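Local structure of light Chain (Clostridium botulinum, 6BVD) at residues M42-I47 with M152-I157; I100-A105 with Y358-K363. The protein is the zinc metalloprotease light chain of a mosaic botulinum neurotoxin, which probably cleaves a SNARE protein inside nerve cells. All coordinates share one frame; numbering follows the deposited sequence.

Contact 1: M42-I47 with M152-I157; sequences MDNVWI and MANLII
Backbone bonds join Trp46 to Leu155 and Ile157: Trp46 N bonds to Leu155 O at 3.0 Å, and Ile157 N reaches Trp46 O at 2.8 Å. Two residues before Trp46, Asn44 O takes two N-H groups at once. Asn154 N, 3.1 Å from Asn44 O, lies in the carbonyl plane on a lone pair; Leu155 N, 3.3 Å from Asn44 O, sits nearly along the C=O axis with a more bent N-H angle of 140°. Strands 45-48 and 155-158 are thus parallel neighbours inside the mixed sheet of the protease, the type II turn Met42-Val45 leading into the first. Among apolar contacts, Val45 and Leu155 lie side by side, and Val45 CG1, anti to the backbone N, meets Leu155 CD2 at 3.8 Å. Helix 222-237, which carries the zinc-binding His228 and His232, packs on Leu155. On the other face of the sheet, Ala153 CB meets the edge of the Trp46 indole at CD1, 3.8 Å away. Before the strands, the Asn44 and Asn154 amide planes are 43° apart, and their ND2 atoms bond to Lys114 O and Ile113 O respectively. A water in the indole plane accepts from Trp46 NE1 and donates to Met152 O.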
loop_
_atom_site.group_PDB
_atom_site.type_symbol
_atom_site.label_atom_id
_atom_site.label_comp_id
_atom_site.label_asym_id
_atom_site.label_seq_id
_atom_site.Cartn_x
_atom_site.Cartn_y
_atom_site.Cartn_z
ATOM N N MET A 42 7.529 -12.316 -7.254
ATOM C CA MET A 42 6.537 -12.285 -8.339
ATOM C C MET A 42 6.895 -13.400 -9.256
ATOM O O MET A 42 8.030 -13.915 -9.163
ATOM C CB MET A 42 6.514 -10.927 -9.111
ATOM C CG MET A 42 7.907 -10.471 -9.630
ATOM S SD MET A 42 7.819 -9.042 -10.791
ATOM C CE MET A 42 7.301 -9.886 -12.265
ATOM N N ASP A 43 5.993 -13.794 -10.164
ATOM C CA ASP A 43 6.301 -14.901 -11.090
ATOM C C ASP A 43 7.669 -14.719 -11.777
ATOM O O ASP A 43 7.918 -13.689 -12.434
ATOM C CB ASP A 43 5.234 -15.038 -12.170
ATOM C CG ASP A 43 3.941 -15.677 -11.671
ATOM O OD1 ASP A 43 3.896 -16.247 -10.562
ATOM O OD2 ASP A 43 2.958 -15.616 -12.423
ATOM N N ASN A 44 8.535 -15.745 -11.650
ATOM C CA ASN A 44 9.871 -15.811 -12.234
ATOM C C ASN A 44 10.925 -14.919 -11.555
ATOM O O ASN A 44 12.009 -14.755 -12.074
ATOM C CB ASN A 44 9.844 -15.508 -13.756
ATOM C CG ASN A 44 9.075 -16.564 -14.554
ATOM O OD1 ASN A 44 9.065 -17.730 -14.172
ATOM N ND2 ASN A 44 8.400 -16.151 -15.635
ATOM N N VAL A 45 10.634 -14.359 -10.404
ATOM C CA VAL A 45 11.639 -13.535 -9.713
ATOM C C VAL A 45 11.798 -14.046 -8.290
ATOM O O VAL A 45 10.834 -14.098 -7.498
ATOM C CB VAL A 45 11.250 -12.009 -9.682
ATOM C CG1 VAL A 45 12.360 -11.192 -9.057
ATOM C CG2 VAL A 45 10.983 -11.501 -11.072
ATOM N N TRP A 46 13.023 -14.420 -7.953
ATOM C CA TRP A 46 13.314 -14.963 -6.629
ATOM C C TRP A 46 14.213 -14.040 -5.882
ATOM O O TRP A 46 15.144 -13.468 -6.467
ATOM C CB TRP A 46 14.002 -16.358 -6.733
ATOM C CG TRP A 46 13.061 -17.368 -7.265
ATOM C CD1 TRP A 46 12.804 -17.627 -8.564
ATOM C CD2 TRP A 46 12.187 -18.215 -6.489
ATOM N NE1 TRP A 46 11.824 -18.611 -8.657
ATOM C CE2 TRP A 46 11.431 -18.980 -7.399
ATOM C CE3 TRP A 46 11.983 -18.402 -5.115
ATOM C CZ2 TRP A 46 10.484 -19.955 -6.976
ATOM C CZ3 TRP A 46 11.027 -19.367 -4.688
ATOM C CH2 TRP A 46 10.289 -20.112 -5.626
ATOM N N ILE A 47 13.966 -13.911 -4.587
ATOM C CA ILE A 47 14.891 -13.192 -3.717
ATOM C C ILE A 47 15.603 -14.122 -2.743
ATOM O O ILE A 47 14.955 -14.920 -2.041
ATOM C CB ILE A 47 14.157 -12.095 -2.909
ATOM C CG1 ILE A 47 13.454 -11.140 -3.870
ATOM C CG2 ILE A 47 15.130 -11.361 -1.937
ATOM C CD1 ILE A 47 12.552 -10.127 -3.208
ATOM N N MET A 152 12.669 -23.249 -14.082
ATOM C CA MET A 152 13.128 -22.089 -14.850
ATOM C C MET A 152 12.724 -20.799 -14.129
ATOM O O MET A 152 11.752 -20.808 -13.390
ATOM C CB MET A 152 12.553 -22.108 -16.269
ATOM C CG MET A 152 12.957 -23.335 -17.101
ATOM S SD MET A 152 12.264 -23.289 -18.764
ATOM C CE MET A 152 12.452 -21.557 -19.200
ATOM N N ALA A 153 13.475 -19.711 -14.327
ATOM C CA ALA A 153 13.088 -18.381 -13.793
ATOM C C ALA A 153 13.886 -17.326 -14.574
ATOM O O ALA A 153 14.736 -17.683 -15.389
ATOM C CB ALA A 153 13.372 -18.259 -12.286
ATOM N N ASN A 154 13.596 -16.041 -14.361
ATOM C CA ASN A 154 14.282 -14.990 -15.121
ATOM C C ASN A 154 15.309 -14.222 -14.279
ATOM O O ASN A 154 16.269 -13.663 -14.815
ATOM C CB ASN A 154 13.233 -13.977 -15.705
ATOM C CG ASN A 154 12.290 -14.616 -16.735
ATOM O OD1 ASN A 154 12.546 -15.724 -17.279
ATOM N ND2 ASN A 154 11.193 -13.905 -17.040
ATOM N N LEU A 155 15.103 -14.155 -12.976
ATOM C CA LEU A 155 15.879 -13.233 -12.151
ATOM C C LEU A 155 16.006 -13.700 -10.699
ATOM O O LEU A 155 15.041 -14.123 -10.086
ATOM C CB LEU A 155 15.220 -11.814 -12.170
ATOM C CG LEU A 155 15.797 -10.803 -11.175
ATOM C CD1 LEU A 155 17.264 -10.474 -11.407
ATOM C CD2 LEU A 155 14.927 -9.471 -11.239
ATOM N N ILE A 156 17.213 -13.602 -10.159
ATOM C CA ILE A 156 17.463 -13.863 -8.759
ATOM C C ILE A 156 18.143 -12.646 -8.156
ATOM O O ILE A 156 19.215 -12.224 -8.622
ATOM C CB ILE A 156 18.358 -15.109 -8.574
ATOM C CG1 ILE A 156 17.683 -16.328 -9.225
ATOM C CG2 ILE A 156 18.673 -15.306 -7.090
ATOM C CD1 ILE A 156 18.564 -17.561 -9.246
ATOM N N ILE A 157 17.529 -12.098 -7.114
ATOM C CA ILE A 157 18.028 -10.906 -6.426
ATOM C C ILE A 157 18.639 -11.301 -5.116
ATOM O O ILE A 157 18.005 -12.001 -4.355
ATOM C CB ILE A 157 16.903 -9.862 -6.135
ATOM C CG1 ILE A 157 16.170 -9.453 -7.436
ATOM C CG2 ILE A 157 17.533 -8.619 -5.398
ATOM C CD1 ILE A 157 14.855 -8.549 -7.193
HETATM O O HOH W 1 10.470 -19.891 -11.163
#

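Contact 2: I100-A105 with Y358-K363; sequences INSKPA and YEFKIK
The aliphatic chain of Lys103 lies across one face of the Phe360 ring, the two side chains sliding past each other in opposite directions. Two helix ends meet here: Lys103 is the N-cap residue of helix 104-115, and helix 353-360 closes in a Schellman motif in which Lys361 has positive phi. Lys103 CD makes the CH-pi contact, 4.0 Å from the Phe360 ring centroid and 18° off the ring normal, displaced toward the rim on the CD1 side. The Lys103 chain runs extended as far as CE and then bends at chi4 (-62°), which places NZ beside a water that also donates to Glu359 O. The same carbonyl oxygen is 3.6 Å from Lys103 CD, so it is met by a methylene directly and by NZ through the water. At the ring edge, Ile100 O lies in the plane of Phe360, 3.5 Å from CZ, in the turn Ile100-Lys103 that links helix 83-100 to helix 104-115. Met227 of helix 222-237, the helix bearing two zinc-binding histidines, touches both Phe360 and Ile100. Beyond the ring, Ala105 faces Glu359, its CB 3.7 Å from Glu359 CG. Beside this contact a second water accepts from Ala105 N at 2.9 Å and makes a weak bond to Glu359 OE1.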
loop_
_atom_site.group_PDB
_atom_site.type_symbol
_atom_site.label_atom_id
_atom_site.label_comp_id
_atom_site.label_asym_id
_atom_site.label_seq_id
_atom_site.Cartn_x
_atom_site.Cartn_y
_atom_site.Cartn_z
ATOM N N ILE A 100 6.591 -0.068 -7.202
ATOM C CA ILE A 100 6.756 -0.157 -8.639
ATOM C C ILE A 100 5.443 -0.559 -9.312
ATOM O O ILE A 100 5.058 -0.026 -10.373
ATOM C CB ILE A 100 7.875 -1.163 -9.015
ATOM C CG1 ILE A 100 9.244 -0.673 -8.500
ATOM C CG2 ILE A 100 7.899 -1.312 -10.492
ATOM C CD1 ILE A 100 10.387 -1.720 -8.577
ATOM N N ASN A 101 4.715 -1.467 -8.669
ATOM C CA ASN A 101 3.464 -1.949 -9.240
ATOM C C ASN A 101 2.299 -0.979 -8.992
ATOM O O ASN A 101 1.177 -1.310 -9.322
ATOM C CB ASN A 101 3.112 -3.355 -8.666
ATOM C CG ASN A 101 2.464 -4.271 -9.697
ATOM O OD1 ASN A 101 2.717 -4.159 -10.896
ATOM N ND2 ASN A 101 1.617 -5.208 -9.224
ATOM N N SER A 102 2.551 0.205 -8.414
ATOM C CA SER A 102 1.424 1.114 -8.075
ATOM C C SER A 102 1.079 2.078 -9.199
ATOM O O SER A 102 0.049 2.771 -9.137
ATOM C CB SER A 102 1.689 1.926 -6.784
ATOM O OG SER A 102 2.685 2.937 -7.011
ATOM N N LYS A 103 1.912 2.145 -10.221
ATOM C CA LYS A 103 1.595 2.994 -11.367
ATOM C C LYS A 103 1.773 2.226 -12.652
ATOM O O LYS A 103 2.648 1.353 -12.725
ATOM C CB LYS A 103 2.481 4.247 -11.367
ATOM C CG LYS A 103 2.119 5.208 -10.233
ATOM C CD LYS A 103 3.100 6.367 -10.138
ATOM C CE LYS A 103 2.914 7.113 -8.838
ATOM N NZ LYS A 103 1.552 7.712 -8.743
ATOM N N PRO A 104 0.994 2.572 -13.686
ATOM C CA PRO A 104 1.056 1.885 -14.990
ATOM C C PRO A 104 2.447 1.764 -15.599
ATOM O O PRO A 104 2.808 0.680 -16.086
ATOM C CB PRO A 104 0.155 2.751 -15.879
ATOM C CG PRO A 104 -0.913 3.272 -14.902
ATOM C CD PRO A 104 -0.146 3.519 -13.611
ATOM N N ALA A 105 3.240 2.837 -15.581
ATOM C CA ALA A 105 4.575 2.757 -16.183
ATOM C C ALA A 105 5.437 1.666 -15.539
ATOM O O ALA A 105 6.247 1.032 -16.211
ATOM C CB ALA A 105 5.298 4.121 -16.093
ATOM N N TYR A 358 9.822 10.632 -14.052
ATOM C CA TYR A 358 8.765 11.564 -14.439
ATOM C C TYR A 358 7.380 10.948 -14.156
ATOM O O TYR A 358 6.478 11.578 -13.555
ATOM C CB TYR A 358 8.904 11.901 -15.926
ATOM C CG TYR A 358 7.690 12.584 -16.501
ATOM C CD1 TYR A 358 7.465 13.940 -16.286
ATOM C CD2 TYR A 358 6.762 11.872 -17.245
ATOM C CE1 TYR A 358 6.338 14.573 -16.802
ATOM C CE2 TYR A 358 5.640 12.485 -17.753
ATOM C CZ TYR A 358 5.433 13.831 -17.531
ATOM O OH TYR A 358 4.310 14.428 -18.047
ATOM N N GLU A 359 7.217 9.703 -14.576
ATOM C CA GLU A 359 5.946 8.988 -14.345
ATOM C C GLU A 359 5.589 8.783 -12.862
ATOM O O GLU A 359 4.402 8.836 -12.483
ATOM C CB GLU A 359 5.960 7.630 -15.049
ATOM C CG GLU A 359 5.923 7.689 -16.579
ATOM C CD GLU A 359 4.641 8.305 -17.133
ATOM O OE1 GLU A 359 3.612 8.345 -16.422
ATOM O OE2 GLU A 359 4.653 8.748 -18.297
ATOM N N PHE A 360 6.604 8.588 -12.029
ATOM C CA PHE A 360 6.417 8.383 -10.600
ATOM C C PHE A 360 6.488 9.672 -9.752
ATOM O O PHE A 360 6.292 9.628 -8.522
ATOM C CB PHE A 360 7.470 7.402 -10.102
ATOM C CG PHE A 360 7.095 5.939 -10.305
ATOM C CD1 PHE A 360 6.629 5.191 -9.248
ATOM C CD2 PHE A 360 7.150 5.355 -11.549
ATOM C CE1 PHE A 360 6.248 3.839 -9.428
ATOM C CE2 PHE A 360 6.798 4.011 -11.726
ATOM C CZ PHE A 360 6.316 3.273 -10.663
ATOM N N LYS A 361 6.758 10.817 -10.389
ATOM C CA LYS A 361 6.974 12.048 -9.635
ATOM C C LYS A 361 8.001 11.862 -8.546
ATOM O O LYS A 361 7.816 12.282 -7.388
ATOM C CB LYS A 361 5.637 12.565 -9.063
ATOM C CG LYS A 361 4.649 12.883 -10.149
ATOM C CD LYS A 361 3.344 13.401 -9.535
ATOM C CE LYS A 361 2.496 14.110 -10.568
ATOM N NZ LYS A 361 1.880 13.132 -11.503
ATOM N N ILE A 362 9.103 11.202 -8.943
ATOM C CA ILE A 362 10.299 11.081 -8.170
ATOM C C ILE A 362 11.375 12.012 -8.769
ATOM O O ILE A 362 11.522 12.091 -9.974
ATOM C CB ILE A 362 10.820 9.601 -8.174
ATOM C CG1 ILE A 362 9.857 8.687 -7.379
ATOM C CG2 ILE A 362 12.214 9.537 -7.594
ATOM C CD1 ILE A 362 10.253 7.125 -7.511
ATOM N N LYS A 363 12.064 12.767 -7.935
ATOM C CA LYS A 363 13.167 13.601 -8.432
ATOM C C LYS A 363 14.385 12.726 -8.613
ATOM O O LYS A 363 14.668 11.891 -7.761
ATOM C CB LYS A 363 13.490 14.753 -7.473
ATOM C CG LYS A 363 14.386 15.842 -8.130
ATOM C CD LYS A 363 14.771 16.951 -7.132
ATOM C CE LYS A 363 15.471 18.150 -7.806
ATOM N NZ LYS A 363 14.634 18.849 -8.867
HETATM O O HOH W 2 2.504 9.727 -10.948
HETATM O O HOH W 3 2.386 5.529 -15.011
#

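Along the chain the segments alternate: 42-47, 100-105, 152-157, then 358-363, so the two loops cross and neither nests in the other. Contact 1 closes a loop of 104 residues that includes helices 83-100 and 104-115, and brings strand 155-158 alongside strand 45-48 in the mixed sheet. The turn between those two helices is the first half of contact 2, which closes a longer loop of 252 residues containing the zinc ligands His228, His232 and Glu266. Contact 2 thereby ties this helical connection to the end of helix 353-360. The contact centres are 22 Å apart and their nearest atoms about 7 Å, so they do not touch, but helix 222-237 packs against both.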